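Local coordinates for C-type lectin domain family 4, member b1 (Mus musculus, PDB 6LFJ), which binds mannose through a calcium ion as a C-type lectin receptor and may modulate dendritic-cell maturation and immune reactivity, at residues N93-S98 and W116-C121. Residues are numbered along the deposited sequence; the frame is centred on the assembly and turned at random. Where two conformers were deposited one is given.
With CA (calcium ion), chain C; MAN (alpha-D-mannopyranose), chain G.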
loop_
_atom_site.group_PDB
_atom_site.type_symbol
_atom_site.label_atom_id
_atom_site.label_comp_id
_atom_site.label_asym_id
_atom_site.label_seq_id
_atom_site.Cartn_x
_atom_site.Cartn_y
_atom_site.Cartn_z
ATOM N N ASN A 93 1.627 -7.153 -23.012
ATOM C CA ASN A 93 1.017 -6.542 -24.218
ATOM C C ASN A 93 -0.283 -7.313 -24.522
ATOM O O ASN A 93 -0.271 -8.569 -24.465
ATOM C CB ASN A 93 2.036 -6.478 -25.358
ATOM C CG ASN A 93 3.168 -5.503 -25.094
ATOM O OD1 ASN A 93 2.996 -4.495 -24.409
ATOM N ND2 ASN A 93 4.336 -5.786 -25.639
ATOM N N GLY A 94 -1.374 -6.586 -24.775
ATOM C CA GLY A 94 -2.689 -7.184 -25.086
ATOM C C GLY A 94 -3.449 -7.597 -23.833
ATOM O O GLY A 94 -4.522 -8.206 -23.969
ATOM N N GLU A 95 -2.915 -7.313 -22.644
ATOM C CA GLU A 95 -3.613 -7.599 -21.361
ATOM C C GLU A 95 -3.924 -6.275 -20.669
ATOM O O GLU A 95 -3.217 -5.290 -20.852
ATOM C CB GLU A 95 -2.785 -8.509 -20.452
ATOM C CG GLU A 95 -2.340 -9.801 -21.120
ATOM C CD GLU A 95 -3.440 -10.730 -21.607
ATOM O OE1 GLU A 95 -4.571 -10.616 -21.128
ATOM O OE2 GLU A 95 -3.145 -11.601 -22.450
ATOM N N PRO A 96 -5.010 -6.184 -19.871
ATOM C CA PRO A 96 -6.015 -7.236 -19.752
ATOM C C PRO A 96 -6.796 -7.470 -21.044
ATOM O O PRO A 96 -6.882 -6.571 -21.846
ATOM C CB PRO A 96 -7.016 -6.698 -18.724
ATOM C CG PRO A 96 -6.299 -5.593 -18.018
ATOM C CD PRO A 96 -5.300 -5.036 -19.001
ATOM N N SER A 97 -7.391 -8.650 -21.181
ATOM C CA SER A 97 -7.936 -9.131 -22.472
ATOM C C SER A 97 -9.444 -9.358 -22.411
ATOM O O SER A 97 -10.022 -9.405 -23.484
ATOM C CB SER A 97 -7.234 -10.388 -22.900
ATOM O OG SER A 97 -7.555 -11.474 -22.031
ATOM N N SER A 98 -10.062 -9.547 -21.241
ATOM C CA SER A 98 -11.456 -10.064 -21.183
ATOM C C SER A 98 -12.182 -9.698 -19.880
ATOM O O SER A 98 -11.700 -10.058 -18.793
ATOM C CB SER A 98 -11.440 -11.552 -21.390
ATOM O OG SER A 98 -12.710 -12.107 -21.095
ATOM N N TRP A 116 1.763 -9.279 -16.295
ATOM C CA TRP A 116 0.462 -9.688 -15.736
ATOM C C TRP A 116 -0.483 -10.101 -16.853
ATOM O O TRP A 116 -0.422 -9.540 -17.971
ATOM C CB TRP A 116 -0.171 -8.576 -14.917
ATOM C CG TRP A 116 0.655 -8.023 -13.802
ATOM C CD1 TRP A 116 1.803 -8.500 -13.238
ATOM C CD2 TRP A 116 0.306 -6.853 -13.055
ATOM N NE1 TRP A 116 2.202 -7.686 -12.204
ATOM C CE2 TRP A 116 1.297 -6.669 -12.069
ATOM C CE3 TRP A 116 -0.743 -5.934 -13.150
ATOM C CZ2 TRP A 116 1.254 -5.602 -11.175
ATOM C CZ3 TRP A 116 -0.786 -4.882 -12.260
ATOM C CH2 TRP A 116 0.208 -4.712 -11.298
ATOM N N ASN A 117 -1.358 -11.033 -16.512
ATOM C CA ASN A 117 -2.418 -11.546 -17.403
ATOM C C ASN A 117 -3.697 -11.708 -16.579
ATOM O O ASN A 117 -3.648 -12.350 -15.515
ATOM C CB ASN A 117 -2.005 -12.874 -18.037
ATOM C CG ASN A 117 -3.104 -13.449 -18.906
ATOM O OD1 ASN A 117 -3.847 -12.685 -19.523
ATOM N ND2 ASN A 117 -3.208 -14.775 -18.961
ATOM N N ASP A 118 -4.810 -11.162 -17.056
ATOM C CA ASP A 118 -6.129 -11.467 -16.453
ATOM C C ASP A 118 -6.514 -12.890 -16.863
ATOM O O ASP A 118 -6.309 -13.260 -18.043
ATOM C CB ASP A 118 -7.184 -10.419 -16.795
ATOM C CG ASP A 118 -7.478 -10.219 -18.265
ATOM O OD1 ASP A 118 -6.605 -10.532 -19.094
ATOM O OD2 ASP A 118 -8.578 -9.713 -18.568
ATOM N N ILE A 119 -7.011 -13.669 -15.907
ATOM C CA ILE A 119 -7.427 -15.082 -16.155
ATOM C C ILE A 119 -8.634 -15.414 -15.289
ATOM O O ILE A 119 -8.962 -14.645 -14.378
ATOM C CB ILE A 119 -6.308 -16.112 -15.906
ATOM C CG1 ILE A 119 -5.828 -16.127 -14.452
ATOM C CG2 ILE A 119 -5.158 -15.934 -16.885
ATOM C CD1 ILE A 119 -5.237 -17.470 -14.055
ATOM N N SER A 120 -9.280 -16.522 -15.619
ATOM C CA SER A 120 -10.408 -17.083 -14.844
ATOM C C SER A 120 -9.917 -17.371 -13.424
ATOM O O SER A 120 -8.891 -18.068 -13.265
ATOM C CB SER A 120 -10.959 -18.310 -15.510
ATOM O OG SER A 120 -11.694 -19.082 -14.574
ATOM N N CYS A 121 -10.627 -16.840 -12.432
ATOM C CA CYS A 121 -10.354 -17.047 -10.989
ATOM C C CYS A 121 -10.367 -18.541 -10.637
ATOM O O CYS A 121 -9.703 -18.917 -9.649
ATOM C CB CYS A 121 -11.379 -16.281 -10.163
ATOM S SG CYS A 121 -11.237 -14.487 -10.384
HETATM CA CA CA C . -6.126 -12.390 -20.307
HETATM C C1 MAN G . -5.071 -17.364 -23.010
HETATM C C2 MAN G . -5.501 -16.837 -21.624
HETATM C C3 MAN G . -5.819 -15.337 -21.712
HETATM C C4 MAN G . -4.669 -14.592 -22.300
HETATM C C5 MAN G . -4.272 -15.190 -23.646
HETATM C C6 MAN G . -2.904 -14.641 -24.070
HETATM O O2 MAN G . -4.484 -17.059 -20.670
HETATM O O3 MAN G . -6.092 -14.854 -20.439
HETATM O O4 MAN G . -5.058 -13.252 -22.527
HETATM O O5 MAN G . -4.000 -16.585 -23.544
HETATM O O6 MAN G . -2.706 -14.923 -25.448
#
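D118, near the end of strand 113-119, drives its carboxylate into the loop 93-98 and serves calcium and backbone together. Its chi1 of 60° sets CG between the backbone N and the carbonyl carbon, which swings OD1 onto the ion (2.3 Å) that the backbone carbonyl O of the same residue also binds. The same OD1 accepts a hydrogen bond from S97 N at 2.9 Å, from the syn side but 25° out of the carboxylate plane. OD2 uses its syn lone pair to accept one from S98 N, 3.1 Å away, and has R74 as a salt-bridge partner, so the carboxylate is held at both oxygens. P96, which follows a cis peptide bond, tightens this dense part by laying CB against D118 OD2 at 3.4 Å.

From the loop, E95 bends at chi2 to bring OE1 to the metal, and S97 adds OG at 2.4 Å. N117 also reaches the ion with its side chain, its amide plane turned 66° from the carboxylate of E95; E101 completes the protein ligands. Several anionic oxygens thus crowd one site, their repulsion presumably offset by the cation.

On the looser side of the calcium, roughly across from D118 OD1, the mannose supplies O3 and O4, and E95 OE2 lies 2.5 Å from O4. S97 is exposed here, its OG facing calcium and sugar. Vicinal sugar hydroxyls on such a calcium ion are the hallmark of the C-type lectin primary carbohydrate site: E95-P96-S97 is a variant of the Glu-Pro-Asn motif of mannose-type C-type lectins, paired with the W116-N117-D118 (WND) motif of the strand.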